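PDB 4FID: G protein alpha subunit from Entamoeba histolytica, which binds guanine nucleotides as the alpha subunit of a heterotrimeric G protein and probably relays signals from membrane receptors as a GTPase switch. Local coordinates for residues A[46-57]-A[75-86]; A[146-154]-A[164-172]. All coordinates share one frame; numbering follows the deposited sequence.

Contact 1 of 2, residues A[46-57]-A[75-86]; sequences CSNVVTCMRTLI and EFTTEDPVTLPF
The backbone oxygen of Glu75 is gripped by two nitrogens of Arg54. NH2 of Arg54 lies 2.8 Å from Glu75 O and sits in the carbonyl plane, on a lone pair. NE of Arg54 reaches the same Glu75 O at 3.2 Å by a more bent bond, so the guanidinium meets it side-on. On another edge, NH1 of Arg54 donates to Asp80 O at 2.8 Å, with an N-H...O angle of 161°. Both oxygens lie close to the guanidinium plane, which fixes the rotation of the group. Thr78 O sits over the centre of one face, and Val50 CG1 packs against the opposite face, offset toward the rim. The arginine chain is extended from CG to NE, which carries its charge from the helix to the carbonyls of the loop. An ST turn, with Asp80 N hydrogen-bonded to Thr78 OG1, shapes the loop here.

Apolar groups pack along the helix around this grip. The Phe76 ring meets CG of Met53, here selenomethionine, through CE1 at 3.8 Å. Ile57 CD1 touches Phe76 CD1, the two side chains crossing at about a right angle. Farther along, Val50 CG2 touches Phe86 CE1 at 3.7 Å, and Cys46 O lies at the edge of the Phe86 ring. Val82 CG1 rests on Ser47. Leu90 of helix 90-99 also touches Phe76.

The arrangement is a helix with a returning loop held on its flank by arginine-to-carbonyl bonds. It belongs to the all-helical domain of G-alpha subunits, where it ties helix 42-62 to the loop that leads into helix 90-99.

Contact 2 of 2, residues A[146-154]-A[164-172]; sequences TKTTGIHEY and HLIDVGGQR
A beta hairpin at the edge of the sheet of the Ras-like domain joins these segments, and its open end runs into the nucleotide site. Strands 152-154 and 164-167 are antiparallel, at 173°. His152 and Asp167 form a hydrogen-bonded pair: Asp167 N donates to His152 O at 2.6 Å, and His152 N returns the bond to Asp167 O at 3.0 Å. Tyr154 and Leu165 pair in the same way. Glu153 and Ile166 form the non-hydrogen-bonded pair between them, where Glu153 CA lies 3.2 Å from Leu165 O in a CA-H...O contact.

At the far end of the hairpin, His164 NE2 donates to Glu153 OE2 at 2.8 Å. Glu153 OE2 lies in the imidazole plane, but His164 NE2 meets it on the anti side and somewhat out of the carboxylate plane. The two flat groups stand 81° apart. With CG anti to the backbone N (chi1 -180°), the His164 ring reaches across to the glutamate, while its ND1 is held by Asp155. Ile151 CD1 and Ile166 CG2 touch at 4.0 Å, as the two side chains lie side by side.

Beyond the strands the backbones of Gly150 and Gly169 lie against each other. Asp167 and the glycines after it belong to the predicted GTP site, and Thr148 is a predicted magnesium ligand. Asp167 OD2 forms a salt bridge with Lys18, a GDP-binding residue. This charge pair joins the end of strand 164-167 to the phosphate-binding loop.

Contact 1 lies in the all-helical domain and contact 2 in the Ras-like domain, in series along the chain. Their centres are 28 Å apart, and their nearest atoms come within about 6 Å without touching. GDP is bound between the two domains. Contact 2 is the nearer to it: the Thr148 side chain is about 4 Å from the nucleotide, whereas the Ser47 side chain of contact 1 is about 13 Å away. The Ser47 side chain is also about 10 Å from that of Arg145, a GDP-binding residue just before segment 146-154. Contact 1 is thus packing within the helical domain, while contact 2 shapes part of the nucleotide site.

Contact 1 of 2, residues A[46-57]-A[75-86]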
loop_
_atom_site.group_PDB
_atom_site.type_symbol
_atom_site.label_atom_id
_atom_site.label_comp_id
_atom_site.label_asym_id
_atom_site.label_seq_id
_atom_site.Cartn_x
_atom_site.Cartn_y
_atom_site.Cartn_z
ATOM N N CYS A 46 0.406 6.165 -17.471
ATOM C CA CYS A 46 -0.458 6.792 -18.459
ATOM C C CYS A 46 -1.755 5.999 -18.659
ATOM O O CYS A 46 -2.833 6.572 -18.766
ATOM C CB CYS A 46 0.293 7.034 -19.776
ATOM S SG CYS A 46 1.592 8.312 -19.617
ATOM N N SER A 47 -1.645 4.680 -18.679
ATOM C CA SER A 47 -2.806 3.805 -18.770
ATOM C C SER A 47 -3.772 3.955 -17.573
ATOM O O SER A 47 -4.998 4.068 -17.752
ATOM C CB SER A 47 -2.340 2.353 -18.900
ATOM O OG SER A 47 -3.441 1.481 -19.034
ATOM N N ASN A 48 -3.218 3.927 -16.362
ATOM C CA ASN A 48 -4.008 4.120 -15.143
ATOM C C ASN A 48 -4.812 5.432 -15.127
ATOM O O ASN A 48 -5.888 5.490 -14.530
ATOM C CB ASN A 48 -3.113 4.084 -13.904
ATOM C CG ASN A 48 -2.559 2.722 -13.623
ATOM O OD1 ASN A 48 -2.986 1.741 -14.231
ATOM N ND2 ASN A 48 -1.606 2.639 -12.699
ATOM N N VAL A 49 -4.280 6.485 -15.749
ATOM C CA VAL A 49 -4.990 7.754 -15.796
ATOM C C VAL A 49 -6.338 7.523 -16.454
ATOM O O VAL A 49 -7.378 7.919 -15.919
ATOM C CB VAL A 49 -4.198 8.891 -16.543
ATOM C CG1 VAL A 49 -5.099 10.095 -16.818
ATOM C CG2 VAL A 49 -2.960 9.329 -15.757
ATOM N N VAL A 50 -6.320 6.845 -17.602
ATOM C CA VAL A 50 -7.540 6.640 -18.382
ATOM C C VAL A 50 -8.457 5.579 -17.770
ATOM O O VAL A 50 -9.668 5.807 -17.616
ATOM C CB VAL A 50 -7.238 6.305 -19.855
ATOM C CG1 VAL A 50 -8.522 5.968 -20.598
ATOM C CG2 VAL A 50 -6.506 7.467 -20.539
ATOM N N THR A 51 -7.892 4.434 -17.399
ATOM C CA THR A 51 -8.726 3.347 -16.893
ATOM C C THR A 51 -9.427 3.711 -15.577
ATOM O O THR A 51 -10.599 3.391 -15.404
ATOM C CB THR A 51 -7.968 1.987 -16.804
ATOM O OG1 THR A 51 -7.014 2.000 -15.734
ATOM C CG2 THR A 51 -7.260 1.688 -18.109
ATOM N N CYS A 52 -8.725 4.392 -14.668
ATOM C CA CYS A 52 -9.334 4.871 -13.421
ATOM C C CYS A 52 -10.494 5.820 -13.670
ATOM O O CYS A 52 -11.430 5.860 -12.879
ATOM C CB CYS A 52 -8.321 5.604 -12.544
ATOM S SG CYS A 52 -7.137 4.587 -11.623
HETATM N N MSE A 53 -10.427 6.597 -14.753
HETATM C CA MSE A 53 -11.481 7.560 -15.060
HETATM C C MSE A 53 -12.639 6.911 -15.800
HETATM O O MSE A 53 -13.791 7.271 -15.573
HETATM C CB MSE A 53 -10.948 8.778 -15.830
HETATM C CG MSE A 53 -12.031 9.850 -16.122
HETATM SE SE MSE A 53 -12.960 10.655 -14.536
HETATM C CE MSE A 53 -11.556 11.799 -13.803
ATOM N N ARG A 54 -12.341 5.951 -16.674
ATOM C CA ARG A 54 -13.392 5.111 -17.263
ATOM C C ARG A 54 -14.209 4.480 -16.145
ATOM O O ARG A 54 -15.436 4.496 -16.189
ATOM C CB ARG A 54 -12.808 4.015 -18.163
ATOM C CG ARG A 54 -12.243 4.521 -19.474
ATOM C CD ARG A 54 -11.599 3.416 -20.287
ATOM N NE ARG A 54 -11.124 3.929 -21.572
ATOM C CZ ARG A 54 -10.359 3.258 -22.436
ATOM N NH1 ARG A 54 -9.953 2.017 -22.174
ATOM N NH2 ARG A 54 -9.988 3.844 -23.569
ATOM N N THR A 55 -13.519 3.944 -15.139
ATOM C CA THR A 55 -14.154 3.344 -13.960
ATOM C C THR A 55 -15.188 4.275 -13.326
ATOM O O THR A 55 -16.310 3.862 -13.053
ATOM C CB THR A 55 -13.098 2.978 -12.873
ATOM O OG1 THR A 55 -12.190 2.003 -13.391
ATOM C CG2 THR A 55 -13.758 2.440 -11.588
ATOM N N LEU A 56 -14.798 5.521 -13.064
ATOM C CA LEU A 56 -15.707 6.492 -12.449
ATOM C C LEU A 56 -16.887 6.821 -13.367
ATOM O O LEU A 56 -18.030 6.893 -12.908
ATOM C CB LEU A 56 -14.973 7.781 -12.014
ATOM C CG LEU A 56 -14.173 7.771 -10.708
ATOM C CD1 LEU A 56 -13.199 8.966 -10.568
ATOM C CD2 LEU A 56 -15.118 7.733 -9.530
ATOM N N ILE A 57 -16.620 7.027 -14.653
ATOM C CA ILE A 57 -17.714 7.253 -15.610
ATOM C C ILE A 57 -18.729 6.103 -15.596
ATOM O O ILE A 57 -19.936 6.338 -15.467
ATOM C CB ILE A 57 -17.209 7.446 -17.054
ATOM C CG1 ILE A 57 -16.265 8.644 -17.144
ATOM C CG2 ILE A 57 -18.371 7.636 -17.997
ATOM C CD1 ILE A 57 -15.636 8.856 -18.530
ATOM N N GLU A 75 -10.300 8.721 -26.187
ATOM C CA GLU A 75 -10.043 7.829 -25.052
ATOM C C GLU A 75 -11.282 7.384 -24.264
ATOM O O GLU A 75 -11.310 6.273 -23.727
ATOM C CB GLU A 75 -8.999 8.431 -24.111
ATOM C CG GLU A 75 -7.556 8.216 -24.575
ATOM C CD GLU A 75 -7.052 9.288 -25.559
ATOM O OE1 GLU A 75 -5.909 9.132 -26.053
ATOM O OE2 GLU A 75 -7.791 10.270 -25.826
ATOM N N PHE A 76 -12.302 8.241 -24.208
ATOM C CA PHE A 76 -13.513 7.935 -23.453
ATOM C C PHE A 76 -14.713 7.601 -24.342
ATOM O O PHE A 76 -15.857 7.839 -23.960
ATOM C CB PHE A 76 -13.849 9.079 -22.487
ATOM C CG PHE A 76 -12.757 9.373 -21.508
ATOM C CD1 PHE A 76 -12.362 8.419 -20.588
ATOM C CD2 PHE A 76 -12.108 10.593 -21.517
ATOM C CE1 PHE A 76 -11.336 8.679 -19.693
ATOM C CE2 PHE A 76 -11.087 10.861 -20.626
ATOM C CZ PHE A 76 -10.703 9.900 -19.710
ATOM N N THR A 77 -14.445 7.045 -25.521
ATOM C CA THR A 77 -15.491 6.534 -26.407
ATOM C C THR A 77 -15.254 5.049 -26.716
ATOM O O THR A 77 -15.861 4.489 -27.629
ATOM C CB THR A 77 -15.521 7.300 -27.732
ATOM O OG1 THR A 77 -14.384 6.926 -28.519
ATOM C CG2 THR A 77 -15.514 8.814 -27.487
ATOM N N THR A 78 -14.381 4.417 -25.934
ATOM C CA THR A 78 -13.882 3.078 -26.235
ATOM C C THR A 78 -13.479 2.282 -24.976
ATOM O O THR A 78 -13.174 2.858 -23.919
ATOM C CB THR A 78 -12.669 3.170 -27.203
ATOM O OG1 THR A 78 -11.962 1.925 -27.231
ATOM C CG2 THR A 78 -11.709 4.263 -26.750
ATOM N N GLU A 79 -13.486 0.955 -25.098
ATOM C CA GLU A 79 -13.004 0.075 -24.036
ATOM C C GLU A 79 -11.632 -0.505 -24.386
ATOM O O GLU A 79 -11.049 -1.260 -23.604
ATOM C CB GLU A 79 -14.005 -1.050 -23.764
ATOM C CG GLU A 79 -14.175 -1.362 -22.293
ATOM C CD GLU A 79 -14.445 -0.112 -21.465
ATOM O OE1 GLU A 79 -13.732 0.108 -20.465
ATOM O OE2 GLU A 79 -15.360 0.661 -21.820
ATOM N N ASP A 80 -11.121 -0.127 -25.556
ATOM C CA ASP A 80 -9.843 -0.617 -26.045
ATOM C C ASP A 80 -8.716 -0.233 -25.099
ATOM O O ASP A 80 -8.804 0.779 -24.396
ATOM C CB ASP A 80 -9.546 -0.039 -27.434
ATOM C CG ASP A 80 -10.474 -0.579 -28.511
ATOM O OD1 ASP A 80 -11.245 -1.523 -28.219
ATOM O OD2 ASP A 80 -10.429 -0.062 -29.651
ATOM N N PRO A 81 -7.644 -1.038 -25.076
ATOM C CA PRO A 81 -6.437 -0.635 -24.348
ATOM C C PRO A 81 -6.045 0.792 -24.714
ATOM O O PRO A 81 -6.527 1.329 -25.713
ATOM C CB PRO A 81 -5.388 -1.623 -24.855
ATOM C CG PRO A 81 -6.179 -2.852 -25.163
ATOM C CD PRO A 81 -7.502 -2.367 -25.695
ATOM N N VAL A 82 -5.184 1.408 -23.914
ATOM C CA VAL A 82 -4.845 2.811 -24.130
ATOM C C VAL A 82 -3.592 2.967 -24.984
ATOM O O VAL A 82 -2.554 2.369 -24.704
ATOM C CB VAL A 82 -4.672 3.555 -22.796
ATOM C CG1 VAL A 82 -3.596 2.887 -21.966
ATOM C CG2 VAL A 82 -4.344 5.014 -23.043
ATOM N N THR A 83 -3.700 3.782 -26.026
ATOM C CA THR A 83 -2.614 3.974 -26.981
ATOM C C THR A 83 -1.406 4.673 -26.353
ATOM O O THR A 83 -1.335 4.832 -25.142
ATOM C CB THR A 83 -3.093 4.773 -28.193
ATOM O OG1 THR A 83 -2.132 4.663 -29.248
ATOM C CG2 THR A 83 -3.296 6.245 -27.814
ATOM N N LEU A 84 -0.455 5.096 -27.175
ATOM C CA LEU A 84 0.823 5.579 -26.648
ATOM C C LEU A 84 0.933 7.072 -26.326
ATOM O O LEU A 84 1.302 7.429 -25.200
ATOM C CB LEU A 84 1.985 5.214 -27.591
ATOM C CG LEU A 84 2.216 3.709 -27.813
ATOM C CD1 LEU A 84 3.293 3.467 -28.870
ATOM C CD2 LEU A 84 2.564 3.006 -26.499
ATOM N N PRO A 85 0.617 7.946 -27.303
ATOM C CA PRO A 85 0.569 9.371 -26.971
ATOM C C PRO A 85 -0.912 9.719 -26.888
ATOM O O PRO A 85 -1.684 9.339 -27.762
ATOM C CB PRO A 85 1.235 10.095 -28.160
ATOM C CG PRO A 85 1.467 9.024 -29.224
ATOM C CD PRO A 85 0.797 7.759 -28.757
ATOM N N PHE A 86 -1.302 10.401 -25.816
ATOM C CA PHE A 86 -2.688 10.806 -25.601
ATOM C C PHE A 86 -3.164 11.738 -26.710
ATOM O O PHE A 86 -2.383 12.545 -27.233
ATOM C CB PHE A 86 -2.833 11.549 -24.271
ATOM C CG PHE A 86 -2.697 10.680 -23.053
ATOM C CD1 PHE A 86 -3.378 9.481 -22.951
ATOM C CD2 PHE A 86 -1.930 11.097 -21.974
ATOM C CE1 PHE A 86 -3.259 8.699 -21.811
ATOM C CE2 PHE A 86 -1.819 10.326 -20.830
ATOM C CZ PHE A 86 -2.483 9.127 -20.749
#

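Contact 2 of 2, residues A[146-154]-A[164-172]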
loop_
_atom_site.group_PDB
_atom_site.type_symbol
_atom_site.label_atom_id
_atom_site.label_comp_id
_atom_site.label_asym_id
_atom_site.label_seq_id
_atom_site.Cartn_x
_atom_site.Cartn_y
_atom_site.Cartn_z
ATOM N N THR A 146 1.537 -0.944 -8.985
ATOM C CA THR A 146 2.215 -1.992 -9.755
ATOM C C THR A 146 2.066 -3.349 -9.082
ATOM O O THR A 146 1.924 -3.433 -7.861
ATOM C CB THR A 146 3.727 -1.717 -9.974
ATOM O OG1 THR A 146 4.347 -1.407 -8.721
ATOM C CG2 THR A 146 3.938 -0.576 -10.950
ATOM N N LYS A 147 2.096 -4.405 -9.892
ATOM C CA LYS A 147 2.077 -5.772 -9.385
ATOM C C LYS A 147 3.494 -6.308 -9.247
ATOM O O LYS A 147 4.125 -6.643 -10.246
ATOM C CB LYS A 147 1.312 -6.680 -10.345
ATOM C CG LYS A 147 -0.139 -6.317 -10.543
ATOM C CD LYS A 147 -0.757 -7.197 -11.616
ATOM C CE LYS A 147 -2.185 -6.783 -11.925
ATOM N NZ LYS A 147 -2.710 -7.498 -13.120
ATOM N N THR A 148 4.004 -6.394 -8.022
ATOM C CA THR A 148 5.328 -6.979 -7.835
ATOM C C THR A 148 5.234 -8.496 -7.671
ATOM O O THR A 148 5.105 -9.003 -6.554
ATOM C CB THR A 148 6.141 -6.323 -6.666
ATOM O OG1 THR A 148 5.691 -6.812 -5.395
ATOM C CG2 THR A 148 6.038 -4.797 -6.712
ATOM N N THR A 149 5.260 -9.216 -8.792
ATOM C CA THR A 149 5.403 -10.665 -8.735
ATOM C C THR A 149 6.737 -10.860 -8.049
ATOM O O THR A 149 7.732 -10.225 -8.405
ATOM C CB THR A 149 5.350 -11.340 -10.114
ATOM O OG1 THR A 149 6.462 -10.910 -10.910
ATOM C CG2 THR A 149 4.040 -10.992 -10.819
ATOM N N GLY A 150 6.745 -11.735 -7.057
ATOM C CA GLY A 150 7.516 -11.451 -5.866
ATOM C C GLY A 150 8.853 -12.051 -5.531
ATOM O O GLY A 150 8.938 -13.149 -4.988
ATOM N N ILE A 151 9.902 -11.297 -5.818
ATOM C CA ILE A 151 11.132 -11.448 -5.063
ATOM C C ILE A 151 12.088 -10.306 -5.377
ATOM O O ILE A 151 12.785 -10.316 -6.376
ATOM C CB ILE A 151 11.775 -12.848 -5.210
ATOM C CG1 ILE A 151 12.699 -13.111 -4.026
ATOM C CG2 ILE A 151 12.494 -13.017 -6.555
ATOM C CD1 ILE A 151 11.995 -12.991 -2.710
ATOM N N HIS A 152 12.088 -9.300 -4.516
ATOM C CA HIS A 152 12.920 -8.125 -4.725
ATOM C C HIS A 152 13.884 -7.954 -3.569
ATOM O O HIS A 152 13.477 -7.957 -2.407
ATOM C CB HIS A 152 12.054 -6.872 -4.845
ATOM C CG HIS A 152 11.146 -6.874 -6.034
ATOM N ND1 HIS A 152 11.450 -6.211 -7.203
ATOM C CD2 HIS A 152 9.938 -7.453 -6.235
ATOM C CE1 HIS A 152 10.471 -6.382 -8.073
ATOM N NE2 HIS A 152 9.541 -7.133 -7.511
ATOM N N GLU A 153 15.164 -7.809 -3.889
ATOM C CA GLU A 153 16.187 -7.596 -2.878
ATOM C C GLU A 153 16.799 -6.235 -3.085
ATOM O O GLU A 153 16.859 -5.748 -4.210
ATOM C CB GLU A 153 17.284 -8.665 -2.985
ATOM C CG GLU A 153 16.780 -10.088 -2.775
ATOM C CD GLU A 153 17.899 -11.112 -2.575
ATOM O OE1 GLU A 153 18.192 -11.861 -3.525
ATOM O OE2 GLU A 153 18.468 -11.190 -1.464
ATOM N N TYR A 154 17.222 -5.605 -1.998
ATOM C CA TYR A 154 18.229 -4.549 -2.093
ATOM C C TYR A 154 18.818 -4.114 -0.769
ATOM O O TYR A 154 18.347 -4.495 0.301
ATOM C CB TYR A 154 17.799 -3.331 -2.921
ATOM C CG TYR A 154 16.351 -2.923 -2.830
ATOM C CD1 TYR A 154 15.866 -2.222 -1.734
ATOM C CD2 TYR A 154 15.477 -3.188 -3.882
ATOM C CE1 TYR A 154 14.542 -1.830 -1.678
ATOM C CE2 TYR A 154 14.160 -2.802 -3.836
ATOM C CZ TYR A 154 13.697 -2.128 -2.739
ATOM O OH TYR A 154 12.376 -1.759 -2.720
ATOM N N HIS A 164 19.780 -5.112 4.513
ATOM C CA HIS A 164 19.412 -5.843 3.311
ATOM C C HIS A 164 17.922 -6.159 3.377
ATOM O O HIS A 164 17.429 -6.717 4.367
ATOM C CB HIS A 164 20.248 -7.107 3.158
ATOM C CG HIS A 164 19.920 -7.900 1.938
ATOM N ND1 HIS A 164 20.353 -7.542 0.677
ATOM C CD2 HIS A 164 19.208 -9.043 1.780
ATOM C CE1 HIS A 164 19.916 -8.426 -0.203
ATOM N NE2 HIS A 164 19.221 -9.350 0.441
ATOM N N LEU A 165 17.203 -5.774 2.328
ATOM C CA LEU A 165 15.752 -5.814 2.343
ATOM C C LEU A 165 15.313 -6.902 1.373
ATOM O O LEU A 165 15.726 -6.892 0.209
ATOM C CB LEU A 165 15.198 -4.433 1.941
ATOM C CG LEU A 165 13.720 -4.033 2.124
ATOM C CD1 LEU A 165 12.831 -4.742 1.133
ATOM C CD2 LEU A 165 13.221 -4.304 3.534
ATOM N N ILE A 166 14.512 -7.856 1.859
ATOM C CA ILE A 166 13.949 -8.902 1.012
ATOM C C ILE A 166 12.457 -8.715 0.920
ATOM O O ILE A 166 11.750 -8.894 1.910
ATOM C CB ILE A 166 14.207 -10.298 1.585
ATOM C CG1 ILE A 166 15.714 -10.506 1.804
ATOM C CG2 ILE A 166 13.555 -11.398 0.666
ATOM C CD1 ILE A 166 16.047 -11.675 2.688
ATOM N N ASP A 167 11.976 -8.341 -0.265
ATOM C CA ASP A 167 10.543 -8.083 -0.484
ATOM C C ASP A 167 9.886 -9.309 -1.121
ATOM O O ASP A 167 10.092 -9.588 -2.303
ATOM C CB ASP A 167 10.365 -6.834 -1.355
ATOM C CG ASP A 167 8.918 -6.547 -1.705
ATOM O OD1 ASP A 167 8.704 -5.647 -2.543
ATOM O OD2 ASP A 167 7.992 -7.199 -1.168
ATOM N N VAL A 168 9.116 -10.053 -0.332
ATOM C CA VAL A 168 8.510 -11.289 -0.823
ATOM C C VAL A 168 7.097 -11.051 -1.342
ATOM O O VAL A 168 6.209 -10.722 -0.576
ATOM C CB VAL A 168 8.441 -12.369 0.272
ATOM C CG1 VAL A 168 7.989 -13.675 -0.332
ATOM C CG2 VAL A 168 9.785 -12.543 0.962
ATOM N N GLY A 169 6.891 -11.213 -2.643
ATOM C CA GLY A 169 5.569 -11.042 -3.226
ATOM C C GLY A 169 4.948 -12.373 -3.629
ATOM O O GLY A 169 5.077 -13.360 -2.900
ATOM N N GLY A 170 4.263 -12.395 -4.775
ATOM C CA GLY A 170 3.695 -13.618 -5.330
ATOM C C GLY A 170 2.485 -14.199 -4.614
ATOM O O GLY A 170 2.027 -13.675 -3.594
ATOM N N GLN A 171 1.963 -15.295 -5.157
ATOM C CA GLN A 171 0.820 -15.978 -4.562
ATOM C C GLN A 171 1.216 -16.531 -3.211
ATOM O O GLN A 171 2.391 -16.793 -2.968
ATOM C CB GLN A 171 0.367 -17.141 -5.446
ATOM C CG GLN A 171 -0.153 -16.746 -6.813
ATOM C CD GLN A 171 -1.066 -17.803 -7.404
ATOM O OE1 GLN A 171 -0.625 -18.898 -7.749
ATOM N NE2 GLN A 171 -2.351 -17.476 -7.518
ATOM N N ARG A 172 0.238 -16.734 -2.339
ATOM C CA ARG A 172 0.528 -17.298 -1.030
ATOM C C ARG A 172 1.391 -18.541 -1.190
ATOM O O ARG A 172 2.231 -18.850 -0.337
ATOM C CB ARG A 172 -0.771 -17.619 -0.284
ATOM C CG ARG A 172 -1.623 -16.378 -0.000
ATOM C CD ARG A 172 -3.007 -16.704 0.573
ATOM N NE ARG A 172 -3.693 -17.728 -0.210
ATOM C CZ ARG A 172 -3.944 -17.638 -1.513
ATOM N NH1 ARG A 172 -3.567 -16.565 -2.200
ATOM N NH2 ARG A 172 -4.571 -18.630 -2.130
#